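FMN-dependent nitronate monooxygenase (Shewanella oneidensis, PDB 5LSM) probably oxidises propionate 3-nitronate with molecular oxygen to 3-oxopropanoate, nitrate and nitrite, using bound flavin mononucleotide as cofactor. Local coordinates at residues A[15-18]-A[23-26]; A[17-22]-A[67-72]; A[46-51]-A[114-119]. All coordinates share one frame; numbering follows the deposited sequence.

Interaction 1: A[15-18]-A[23-26]; sequences IIQA and VQGS
Gln17 and Gln24 meet through their amides because both side chains run with CG anti to the backbone N (chi1 161° and 173°) and then bend sharply at chi2. They approach from opposite directions, one from the end of strand 15-17 and the other from the loop that leads to helix 26-35. The two amide planes stand 77° apart, and Gln17 NE2 lies 3.2 Å from Gln24 OE1. Each amide nitrogen turns back to the carbonyl of the next residue. Gln17 NE2 donates to Ala18 O at 3.0 Å, from above the carbonyl plane rather than on a lone pair, whereas Gln24 NE2 reaches Gly25 O at 3.0 Å with a straighter N-H and with that oxygen in its own amide plane. Gln24 has further partners in Ser40 O, which accepts from NE2, and Met20 N, which donates to OE1. Ala18, between strand and loop, lies against the flavin mononucleotide. With NE2 giving to two carbonyls and OE1 taking a backbone N-H, the buried Gln24 amide has both its ends used and its flip fixed; it holds the loop to strand 39-42 through Ser40 and to Met20, with the Gln17 amide packed close by and no charge buried.

Interaction 2: A[17-22]-A[67-72]; sequences QAPMAG and NVNFFC. With FMN (flavin mononucleotide), chain I.
Pro19 packs on Asn69 at about a right angle, with Pro19 CB 3.4 Å from Asn69 CB and the ring CG near the amide carbon. Beyond this apolar touch, Asn69 turns its amide to the flavin: with CG anti to the backbone N (chi1 -180°), the side chain extends from strand 66-71 to the pyrimidine end of the isoalloxazine. FMN N3 donates to Asn69 OD1 at 2.7 Å, and Asn69 ND2 returns a weak bond to FMN O2 at 3.1 Å, so one amide reads a donor and an acceptor side by side. From the other segment, Ala21 N is shared between FMN N5 at 3.2 Å and FMN O4, also at 3.2 Å, which places a backbone N-H at the reactive part of the flavin. Met20 lays CB, CG and SD along the benzenoid portion, near C6, C7 and C8, while Phe71 presents CE1 3.7 Å from FMN N3, which lies at the edge of the phenyl ring.

A second shell sets these groups. Ser130 OG is bonded to Asn69 ND2 and also to Asn67 OD1, linking the two asparagines of the strand, and Asn67 ND2, 4.2 Å from Pro19 CD, is bonded to Ser40 OG. The loop just before Ala21 is held by Gln24. Gln236, Gly238, Thr239, Gly217 and Gly180 supply other hydrogen bonds to the cofactor. Loop 17-22 following the first strand and the asparagine of strand 66-71 that faces it thus form part of the FMN site at the C-terminal ends of the strands of a TIM barrel, as expected for a class I nitronate monooxygenase.

Interaction 3: A[46-51]-A[114-119]; sequences LSLEAL and SKAQAE
Leu48 and Gln117 mark the closest approach of two helix starts, their CA atoms 6.7 Å apart. Both helices are N-capped by a serine: Ser47 OG accepts from Ala50 N at 2.9 Å, and Ser114 OG takes a weak bond from Ala116 N. On the second helix Ser114 and Gln117 complete a capping box, in which Ser114 N donates to Gln117 OE1 at 3.0 Å. Ser114 OG donates to the same oxygen at 2.8 Å, so two donors hold it, coming from opposite faces of the amide plane. In Gln117, CG stands anti to the carbonyl carbon (chi1 -81°), where it meets the first helix, and the bend at chi2 (94°) carries the amide back to Ser114.

No hydrogen bond crosses between the helices; the joint is van der Waals, mostly aliphatic, with one methyl on a backbone carbonyl. The two methyls of Leu48 divide between Ala116 O, 3.4 Å from CD2, and Ala116 CB, 4.1 Å from CD1. Leu51, about one turn on, crosses Gln117 at about a right angle and brings CD2 to 4.1 Å from its CG, the same methylene that Leu48 CD2 touches. Gln117 therefore serves two roles, apolar at CG and polar at OE1. Cut back to alanine, this position would probably leave Ser114 N and OG without their shared acceptor and open a gap beside Leu48 and Leu51.

Both leucines also lean on Val120 of the second helix, and Leu51 touches Cys43, just after strand 39-42. Lys115 and Ala118 of helix 115-124 pack against Glu143 of helix 138-145. The contact thus joins helix 48-59, which follows strand 39-42, to helix 115-124, which precedes strand 128-132, on the outer layer of the barrel.

How the interactions relate
Interactions 1 and 2 both use the loop after strand 15-17, share Gln17 and Ala18, and have centres about 7 Å apart; Gln24 OE1 touches Pro19 CA between them. Interaction 3 lies farther out, its centre about 14 Å from that of interaction 2 and about 19 Å from that of interaction 1. Phe70 bridges the inner and outer layers, setting CE2 3.6 Å from Gln117 CG and CZ against Leu51 CD1. Both segments of interaction 1 precede those of interaction 3, whereas the segments of interactions 2 and 3 alternate in sequence, helix 48-59 leading into strand 66-71. Together they run from the flavin site at the mouth of the barrel, through a strand, to its helical coat.

Interaction 1: A[15-18]-A[23-26]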
ATOM      1  N   ILE A  15      15.171   8.462 -14.315  1.00 37.61           N
ATOM      2  CA  ILE A  15      13.720   8.354 -14.483  1.00 36.22           C
ATOM      3  C   ILE A  15      13.400   7.426 -15.652  1.00 33.75           C
ATOM      4  O   ILE A  15      13.940   7.576 -16.741  1.00 28.56           O
ATOM      5  CB  ILE A  15      13.099   9.723 -14.813  1.00 36.25           C
ATOM      6  CG1 ILE A  15      13.553  10.788 -13.815  1.00 42.31           C
ATOM      7  CG2 ILE A  15      11.590   9.629 -14.839  1.00 36.31           C
ATOM      8  CD1 ILE A  15      13.314  10.423 -12.369  1.00 45.46           C
ATOM      9  N   ILE A  16      12.512   6.470 -15.419  1.00 34.85           N
ATOM     10  CA  ILE A  16      11.956   5.652 -16.498  1.00 31.26           C
ATOM     11  C   ILE A  16      10.505   6.039 -16.620  1.00 29.98           C
ATOM     12  O   ILE A  16       9.787   6.114 -15.627  1.00 32.30           O
ATOM     13  CB  ILE A  16      12.065   4.129 -16.207  1.00 32.84           C
ATOM     14  CG1 ILE A  16      13.545   3.743 -15.994  1.00 38.45           C
ATOM     15  CG2 ILE A  16      11.431   3.298 -17.339  1.00 30.93           C
ATOM     16  CD1 ILE A  16      13.762   2.289 -15.639  1.00 41.76           C
ATOM     17  N   GLN A  17      10.092   6.365 -17.829  1.00 27.27           N
ATOM     18  CA  GLN A  17       8.702   6.606 -18.088  1.00 29.20           C
ATOM     19  C   GLN A  17       7.999   5.269 -18.297  1.00 31.98           C
ATOM     20  O   GLN A  17       8.392   4.470 -19.157  1.00 32.64           O
ATOM     21  CB  GLN A  17       8.558   7.528 -19.290  1.00 29.47           C
ATOM     22  CG  GLN A  17       7.203   7.500 -19.942  1.00 29.18           C
ATOM     23  CD  GLN A  17       7.240   6.723 -21.220  1.00 27.02           C
ATOM     24  OE1 GLN A  17       8.145   6.905 -22.026  1.00 26.85           O
ATOM     25  NE2 GLN A  17       6.268   5.842 -21.415  1.00 27.82           N
ATOM     26  N   ALA A  18       6.999   5.001 -17.462  1.00 31.20           N
ATOM     27  CA  ALA A  18       6.333   3.690 -17.452  1.00 29.62           C
ATOM     28  C   ALA A  18       5.648   3.388 -18.793  1.00 26.24           C
ATOM     29  O   ALA A  18       4.921   4.235 -19.331  1.00 25.63           O
ATOM     30  CB  ALA A  18       5.322   3.626 -16.319  1.00 28.06           C
ATOM     31  N   VAL A  23      -2.499   4.121 -23.940  1.00 39.07           N
ATOM     32  CA  VAL A  23      -2.558   5.552 -23.721  1.00 34.04           C
ATOM     33  C   VAL A  23      -1.368   6.251 -24.332  1.00 33.05           C
ATOM     34  O   VAL A  23      -1.235   7.459 -24.210  1.00 36.57           O
ATOM     35  CB  VAL A  23      -2.608   5.900 -22.214  1.00 40.66           C
ATOM     36  CG1 VAL A  23      -3.929   5.454 -21.617  1.00 43.74           C
ATOM     37  CG2 VAL A  23      -1.425   5.290 -21.453  1.00 37.92           C
ATOM     38  N   GLN A  24      -0.479   5.508 -24.974  1.00 35.09           N
ATOM     39  CA  GLN A  24       0.843   6.037 -25.209  1.00 37.72           C
ATOM     40  C   GLN A  24       1.656   5.255 -26.254  1.00 32.11           C
ATOM     41  O   GLN A  24       1.589   4.032 -26.310  1.00 32.68           O
ATOM     42  CB  GLN A  24       1.546   6.081 -23.860  1.00 39.99           C
ATOM     43  CG  GLN A  24       2.990   6.457 -23.914  1.00 44.99           C
ATOM     44  CD  GLN A  24       3.908   5.264 -23.817  1.00 39.64           C
ATOM     45  OE1 GLN A  24       3.790   4.426 -22.906  1.00 28.55           O
ATOM     46  NE2 GLN A  24       4.891   5.228 -24.702  1.00 40.62           N
ATOM     47  N   GLY A  25       2.419   5.984 -27.071  1.00 30.97           N
ATOM     48  CA  GLY A  25       3.360   5.397 -28.033  1.00 28.51           C
ATOM     49  C   GLY A  25       4.661   6.179 -28.228  1.00 30.13           C
ATOM     50  O   GLY A  25       5.236   6.692 -27.287  1.00 28.08           O
ATOM     51  N   SER A  26       5.135   6.244 -29.464  1.00 31.04           N
ATOM     52  CA  SER A  26       6.432   6.820 -29.770  1.00 28.89           C
ATOM     53  C   SER A  26       6.636   8.249 -29.270  1.00 31.86           C
ATOM     54  O   SER A  26       7.757   8.620 -28.864  1.00 30.77           O
ATOM     55  CB  SER A  26       6.679   6.782 -31.282  1.00 32.40           C
ATOM     56  OG  SER A  26       5.533   7.189 -32.021  1.00 29.51           O
TER

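Interaction 2: A[17-22]-A[67-72]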
ATOM      1  N   GLN A  17      10.092   6.365 -17.829  1.00 27.27           N
ATOM      2  CA  GLN A  17       8.702   6.606 -18.088  1.00 29.20           C
ATOM      3  C   GLN A  17       7.999   5.269 -18.297  1.00 31.98           C
ATOM      4  O   GLN A  17       8.392   4.470 -19.157  1.00 32.64           O
ATOM      5  CB  GLN A  17       8.558   7.528 -19.290  1.00 29.47           C
ATOM      6  CG  GLN A  17       7.203   7.500 -19.942  1.00 29.18           C
ATOM      7  CD  GLN A  17       7.240   6.723 -21.220  1.00 27.02           C
ATOM      8  OE1 GLN A  17       8.145   6.905 -22.026  1.00 26.85           O
ATOM      9  NE2 GLN A  17       6.268   5.842 -21.415  1.00 27.82           N
ATOM     10  N   ALA A  18       6.999   5.001 -17.462  1.00 31.20           N
ATOM     11  CA  ALA A  18       6.333   3.690 -17.452  1.00 29.62           C
ATOM     12  C   ALA A  18       5.648   3.388 -18.793  1.00 26.24           C
ATOM     13  O   ALA A  18       4.921   4.235 -19.331  1.00 25.63           O
ATOM     14  CB  ALA A  18       5.322   3.626 -16.319  1.00 28.06           C
ATOM     15  N   PRO A  19       5.899   2.195 -19.356  1.00 30.36           N
ATOM     16  CA  PRO A  19       5.196   1.822 -20.590  1.00 31.04           C
ATOM     17  C   PRO A  19       3.732   1.593 -20.303  1.00 31.23           C
ATOM     18  O   PRO A  19       3.409   0.714 -19.533  1.00 28.13           O
ATOM     19  CB  PRO A  19       5.842   0.494 -20.960  1.00 29.67           C
ATOM     20  CG  PRO A  19       6.279  -0.072 -19.657  1.00 29.85           C
ATOM     21  CD  PRO A  19       6.811   1.123 -18.922  1.00 30.91           C
ATOM     22  N   MET A  20       2.857   2.395 -20.895  1.00 32.09           N
ATOM     23  CA  MET A  20       1.451   2.343 -20.547  1.00 31.96           C
ATOM     24  C   MET A  20       0.625   2.017 -21.774  1.00 35.27           C
ATOM     25  O   MET A  20       0.405   2.869 -22.631  1.00 40.77           O
ATOM     26  CB  MET A  20       1.027   3.655 -19.915  1.00 32.92           C
ATOM     27  CG  MET A  20       1.755   3.915 -18.609  1.00 32.63           C
ATOM     28  SD  MET A  20       1.312   5.451 -17.810  1.00 32.32           S
ATOM     29  CE  MET A  20       2.256   6.637 -18.745  1.00 33.03           C
ATOM     30  N   ALA A  21       0.236   0.748 -21.892  1.00 38.47           N
ATOM     31  CA  ALA A  21      -0.377   0.250 -23.122  1.00 39.89           C
ATOM     32  C   ALA A  21      -1.756   0.867 -23.298  1.00 43.35           C
ATOM     33  O   ALA A  21      -2.578   0.830 -22.386  1.00 46.48           O
ATOM     34  CB  ALA A  21      -0.479  -1.262 -23.095  1.00 40.13           C
ATOM     35  N   GLY A  22      -1.963   1.513 -24.441  1.00 44.24           N
ATOM     36  CA  GLY A  22      -3.272   2.004 -24.821  1.00 41.35           C
ATOM     37  C   GLY A  22      -3.426   3.496 -24.650  1.00 41.25           C
ATOM     38  O   GLY A  22      -4.392   4.076 -25.127  1.00 51.31           O
ATOM     39  N   ASN A  67      13.135   1.717 -24.050  1.00 33.14           N
ATOM     40  CA  ASN A  67      12.693   0.531 -23.333  1.00 28.80           C
ATOM     41  C   ASN A  67      11.462   0.067 -24.071  1.00 29.58           C
ATOM     42  O   ASN A  67      10.554   0.851 -24.270  1.00 30.09           O
ATOM     43  CB  ASN A  67      12.356   0.933 -21.892  1.00 29.89           C
ATOM     44  CG  ASN A  67      11.480  -0.087 -21.154  1.00 30.80           C
ATOM     45  OD1 ASN A  67      11.515  -1.295 -21.414  1.00 29.15           O
ATOM     46  ND2 ASN A  67      10.756   0.401 -20.160  1.00 30.35           N
ATOM     47  N   VAL A  68      11.493  -1.140 -24.629  1.00 33.36           N
ATOM     48  CA  VAL A  68      10.283  -1.712 -25.241  1.00 32.00           C
ATOM     49  C   VAL A  68       9.693  -2.767 -24.311  1.00 32.88           C
ATOM     50  O   VAL A  68      10.430  -3.569 -23.714  1.00 31.89           O
ATOM     51  CB  VAL A  68      10.537  -2.297 -26.663  1.00 31.87           C
ATOM     52  CG1 VAL A  68      11.305  -1.306 -27.508  1.00 30.94           C
ATOM     53  CG2 VAL A  68      11.295  -3.615 -26.598  1.00 33.72           C
ATOM     54  N   ASN A  69       8.375  -2.694 -24.121  1.00 32.54           N
ATOM     55  CA  ASN A  69       7.694  -3.448 -23.064  1.00 29.77           C
ATOM     56  C   ASN A  69       6.785  -4.523 -23.644  1.00 28.92           C
ATOM     57  O   ASN A  69       6.035  -4.250 -24.589  1.00 29.87           O
ATOM     58  CB  ASN A  69       6.865  -2.496 -22.201  1.00 29.29           C
ATOM     59  CG  ASN A  69       6.142  -3.210 -21.087  1.00 30.83           C
ATOM     60  OD1 ASN A  69       4.951  -3.529 -21.205  1.00 34.57           O
ATOM     61  ND2 ASN A  69       6.883  -3.566 -20.039  1.00 29.10           N
ATOM     62  N   PHE A  70       6.811  -5.713 -23.035  1.00 26.99           N
ATOM     63  CA  PHE A  70       5.972  -6.829 -23.455  1.00 29.32           C
ATOM     64  C   PHE A  70       5.363  -7.578 -22.277  1.00 32.01           C
ATOM     65  O   PHE A  70       5.938  -7.611 -21.183  1.00 29.65           O
ATOM     66  CB  PHE A  70       6.790  -7.825 -24.277  1.00 31.08           C
ATOM     67  CG  PHE A  70       7.153  -7.327 -25.627  1.00 30.57           C
ATOM     68  CD1 PHE A  70       8.339  -6.630 -25.825  1.00 31.69           C
ATOM     69  CD2 PHE A  70       6.301  -7.526 -26.701  1.00 31.95           C
ATOM     70  CE1 PHE A  70       8.678  -6.159 -27.083  1.00 31.33           C
ATOM     71  CE2 PHE A  70       6.637  -7.059 -27.963  1.00 33.58           C
ATOM     72  CZ  PHE A  70       7.824  -6.364 -28.150  1.00 34.24           C
ATOM     73  N   PHE A  71       4.233  -8.237 -22.545  1.00 32.87           N
ATOM     74  CA  PHE A  71       3.640  -9.194 -21.619  1.00 35.54           C
ATOM     75  C   PHE A  71       4.149 -10.567 -21.935  1.00 34.78           C
ATOM     76  O   PHE A  71       4.066 -10.990 -23.083  1.00 36.23           O
ATOM     77  CB  PHE A  71       2.120  -9.238 -21.769  1.00 31.63           C
ATOM     78  CG  PHE A  71       1.427  -8.016 -21.298  1.00 31.72           C
ATOM     79  CD1 PHE A  71       2.106  -7.027 -20.589  1.00 34.10           C
ATOM     80  CD2 PHE A  71       0.077  -7.866 -21.524  1.00 31.30           C
ATOM     81  CE1 PHE A  71       1.442  -5.894 -20.149  1.00 33.11           C
ATOM     82  CE2 PHE A  71      -0.596  -6.745 -21.063  1.00 33.51           C
ATOM     83  CZ  PHE A  71       0.089  -5.760 -20.381  1.00 33.12           C
ATOM     84  N   CYS A  72       4.545 -11.305 -20.902  1.00 31.72           N
ATOM     85  CA  CYS A  72       4.882 -12.723 -21.056  1.00 35.27           C
ATOM     86  C   CYS A  72       4.134 -13.566 -20.008  1.00 36.96           C
ATOM     87  O   CYS A  72       4.723 -14.200 -19.132  1.00 35.64           O
ATOM     88  CB  CYS A  72       6.384 -12.917 -20.932  1.00 35.23           C
ATOM     89  SG  CYS A  72       7.010 -12.289 -19.378  1.00 40.72           S
TER
HETATM   90  N1  FMN I 401       3.295  -1.871 -17.102  1.00 45.96           N
HETATM   91  C2  FMN I 401       3.713  -2.699 -18.103  1.00 44.75           C
HETATM   92  O2  FMN I 401       4.660  -3.496 -17.885  1.00 50.31           O
HETATM   93  N3  FMN I 401       3.128  -2.713 -19.318  1.00 46.11           N
HETATM   94  C4  FMN I 401       2.103  -1.900 -19.618  1.00 43.67           C
HETATM   95  O4  FMN I 401       1.556  -1.920 -20.734  1.00 35.35           O
HETATM   96  C4A FMN I 401       1.597  -0.988 -18.574  1.00 44.97           C
HETATM   97  N5  FMN I 401       0.599  -0.141 -18.835  1.00 48.31           N
HETATM   98  C5A FMN I 401       0.174   0.746 -17.919  1.00 50.46           C
HETATM   99  C6  FMN I 401      -0.854   1.611 -18.282  1.00 49.69           C
HETATM  100  C7  FMN I 401      -1.326   2.554 -17.391  1.00 45.30           C
HETATM  101  C7M FMN I 401      -2.460   3.446 -17.826  1.00 43.61           C
HETATM  102  C8  FMN I 401      -0.727   2.635 -16.027  1.00 41.56           C
HETATM  103  C8M FMN I 401      -1.254   3.660 -15.047  1.00 42.69           C
HETATM  104  C9  FMN I 401       0.306   1.762 -15.655  1.00 40.78           C
HETATM  105  C9A FMN I 401       0.790   0.802 -16.559  1.00 45.83           C
HETATM  106  N10 FMN I 401       1.870  -0.090 -16.268  1.00 47.05           N
HETATM  107  C10 FMN I 401       2.271  -1.004 -17.266  1.00 42.72           C
HETATM  108  C1' FMN I 401       2.526  -0.141 -14.949  1.00 46.15           C
HETATM  109  C2' FMN I 401       3.682   0.841 -14.858  1.00 45.52           C
HETATM  110  O2' FMN I 401       4.833   0.267 -15.505  1.00 46.76           O
HETATM  111  C3' FMN I 401       4.015   1.170 -13.396  1.00 40.25           C
HETATM  112  O3' FMN I 401       4.079  -0.040 -12.633  1.00 37.97           O
HETATM  113  C4' FMN I 401       2.993   2.077 -12.710  1.00 37.41           C
HETATM  114  O4' FMN I 401       2.434   3.067 -13.583  1.00 31.76           O
HETATM  115  C5' FMN I 401       3.672   2.740 -11.523  1.00 34.79           C
HETATM  116  O5' FMN I 401       2.739   3.456 -10.717  1.00 32.72           O
HETATM  117  P   FMN I 401       2.256   4.959 -11.026  1.00 26.93           P
HETATM  118  O1P FMN I 401       3.419   5.695 -11.653  1.00 28.13           O
HETATM  119  O2P FMN I 401       1.878   5.468  -9.659  1.00 26.88           O
HETATM  120  O3P FMN I 401       1.115   4.732 -11.953  1.00 27.63           O

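Interaction 3: A[46-51]-A[114-119]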
ATOM      1  N   LEU A  46       0.225  -4.220 -29.642  1.00 35.03           N
ATOM      2  CA  LEU A  46       0.639  -3.860 -31.010  1.00 34.18           C
ATOM      3  C   LEU A  46       0.676  -5.086 -31.913  1.00 28.91           C
ATOM      4  O   LEU A  46       1.240  -6.092 -31.562  1.00 26.86           O
ATOM      5  CB  LEU A  46       2.031  -3.197 -30.995  1.00 34.60           C
ATOM      6  CG  LEU A  46       2.096  -1.668 -30.914  1.00 37.39           C
ATOM      7  CD1 LEU A  46       0.921  -1.076 -30.165  1.00 37.85           C
ATOM      8  CD2 LEU A  46       3.407  -1.207 -30.283  1.00 42.22           C
ATOM      9  N   SER A  47       0.056  -5.003 -33.077  1.00 34.00           N
ATOM     10  CA  SER A  47       0.345  -5.970 -34.147  1.00 36.52           C
ATOM     11  C   SER A  47       1.819  -5.847 -34.523  1.00 39.34           C
ATOM     12  O   SER A  47       2.458  -4.829 -34.231  1.00 33.49           O
ATOM     13  CB  SER A  47      -0.481  -5.642 -35.370  1.00 34.37           C
ATOM     14  OG  SER A  47      -0.002  -4.426 -35.925  1.00 34.56           O
ATOM     15  N   LEU A  48       2.324  -6.833 -35.262  1.00 41.10           N
ATOM     16  CA  LEU A  48       3.695  -6.783 -35.773  1.00 42.66           C
ATOM     17  C   LEU A  48       3.936  -5.571 -36.683  1.00 39.56           C
ATOM     18  O   LEU A  48       5.006  -4.982 -36.666  1.00 38.46           O
ATOM     19  CB  LEU A  48       4.040  -8.080 -36.504  1.00 42.06           C
ATOM     20  CG  LEU A  48       4.155  -9.303 -35.582  1.00 49.39           C
ATOM     21  CD1 LEU A  48       4.216 -10.618 -36.372  1.00 43.91           C
ATOM     22  CD2 LEU A  48       5.365  -9.161 -34.666  1.00 51.40           C
ATOM     23  N   GLU A  49       2.902  -5.145 -37.389  1.00 46.14           N
ATOM     24  CA  GLU A  49       2.989  -3.969 -38.249  1.00 51.73           C
ATOM     25  C   GLU A  49       3.090  -2.695 -37.402  1.00 49.07           C
ATOM     26  O   GLU A  49       4.056  -1.940 -37.523  1.00 42.22           O
ATOM     27  CB  GLU A  49       1.780  -3.906 -39.193  1.00 56.90           C
ATOM     28  CG  GLU A  49       1.507  -5.220 -39.933  1.00 72.08           C
ATOM     29  CD  GLU A  49       0.630  -6.192 -39.134  1.00 74.84           C
ATOM     30  OE1 GLU A  49      -0.609  -6.007 -39.116  1.00 78.61           O
ATOM     31  OE2 GLU A  49       1.177  -7.132 -38.513  1.00 62.31           O
ATOM     32  N   ALA A  50       2.118  -2.495 -36.507  1.00 46.01           N
ATOM     33  CA  ALA A  50       2.153  -1.380 -35.569  1.00 39.58           C
ATOM     34  C   ALA A  50       3.495  -1.341 -34.830  1.00 38.15           C
ATOM     35  O   ALA A  50       4.107  -0.289 -34.711  1.00 35.69           O
ATOM     36  CB  ALA A  50       0.997  -1.473 -34.578  1.00 39.70           C
ATOM     37  N   LEU A  51       3.967  -2.503 -34.388  1.00 39.29           N
ATOM     38  CA  LEU A  51       5.214  -2.603 -33.616  1.00 38.32           C
ATOM     39  C   LEU A  51       6.384  -2.020 -34.390  1.00 42.26           C
ATOM     40  O   LEU A  51       7.075  -1.115 -33.906  1.00 47.38           O
ATOM     41  CB  LEU A  51       5.505  -4.072 -33.238  1.00 37.48           C
ATOM     42  CG  LEU A  51       6.850  -4.370 -32.548  1.00 39.26           C
ATOM     43  CD1 LEU A  51       7.007  -3.604 -31.240  1.00 36.94           C
ATOM     44  CD2 LEU A  51       7.022  -5.866 -32.319  1.00 37.58           C
ATOM     45  N   SER A 114       6.700 -13.644 -28.206  1.00 41.93           N
ATOM     46  CA  SER A 114       7.041 -14.869 -28.945  1.00 44.63           C
ATOM     47  C   SER A 114       8.217 -14.632 -29.907  1.00 45.29           C
ATOM     48  O   SER A 114       8.701 -13.508 -30.049  1.00 41.31           O
ATOM     49  CB  SER A 114       5.829 -15.343 -29.739  1.00 42.29           C
ATOM     50  OG  SER A 114       5.462 -14.373 -30.702  1.00 39.62           O
ATOM     51  N   LYS A 115       8.648 -15.696 -30.579  1.00 46.48           N
ATOM     52  CA  LYS A 115       9.590 -15.591 -31.689  1.00 48.17           C
ATOM     53  C   LYS A 115       9.157 -14.535 -32.710  1.00 42.13           C
ATOM     54  O   LYS A 115       9.993 -13.840 -33.288  1.00 46.18           O
ATOM     55  CB  LYS A 115       9.751 -16.953 -32.379  1.00 58.83           C
ATOM     56  CG  LYS A 115      11.055 -17.119 -33.155  1.00 71.49           C
ATOM     57  CD  LYS A 115      12.227 -17.414 -32.223  1.00 85.70           C
ATOM     58  CE  LYS A 115      13.511 -17.722 -32.987  1.00 90.14           C
ATOM     59  NZ  LYS A 115      13.918 -16.614 -33.895  1.00 82.93           N
ATOM     60  N   ALA A 116       7.854 -14.395 -32.908  1.00 43.21           N
ATOM     61  CA  ALA A 116       7.314 -13.421 -33.870  1.00 42.72           C
ATOM     62  C   ALA A 116       7.690 -11.978 -33.542  1.00 43.12           C
ATOM     63  O   ALA A 116       8.045 -11.209 -34.432  1.00 43.08           O
ATOM     64  CB  ALA A 116       5.803 -13.551 -33.950  1.00 45.05           C
ATOM     65  N   GLN A 117       7.583 -11.598 -32.271  1.00 45.24           N
ATOM     66  CA  GLN A 117       7.973 -10.244 -31.864  1.00 43.06           C
ATOM     67  C   GLN A 117       9.491 -10.098 -31.842  1.00 37.87           C
ATOM     68  O   GLN A 117      10.026  -9.074 -32.250  1.00 37.61           O
ATOM     69  CB  GLN A 117       7.382  -9.880 -30.500  1.00 39.86           C
ATOM     70  CG  GLN A 117       5.938  -9.429 -30.570  1.00 37.55           C
ATOM     71  CD  GLN A 117       4.949 -10.546 -30.345  1.00 37.68           C
ATOM     72  OE1 GLN A 117       5.321 -11.688 -30.073  1.00 38.53           O
ATOM     73  NE2 GLN A 117       3.675 -10.216 -30.443  1.00 40.91           N
ATOM     74  N   ALA A 118      10.175 -11.136 -31.378  1.00 33.62           N
ATOM     75  CA  ALA A 118      11.635 -11.209 -31.462  1.00 36.44           C
ATOM     76  C   ALA A 118      12.188 -10.816 -32.843  1.00 39.35           C
ATOM     77  O   ALA A 118      13.179 -10.090 -32.936  1.00 38.78           O
ATOM     78  CB  ALA A 118      12.106 -12.604 -31.098  1.00 33.15           C
ATOM     79  N   GLU A 119      11.587 -11.339 -33.905  1.00 41.61           N
ATOM     80  CA  GLU A 119      12.143 -11.145 -35.238  1.00 45.82           C
ATOM     81  C   GLU A 119      12.142  -9.664 -35.604  1.00 46.43           C
ATOM     82  O   GLU A 119      13.134  -9.162 -36.133  1.00 60.43           O
ATOM     83  CB  GLU A 119      11.391 -11.975 -36.288  1.00 42.18           C
TER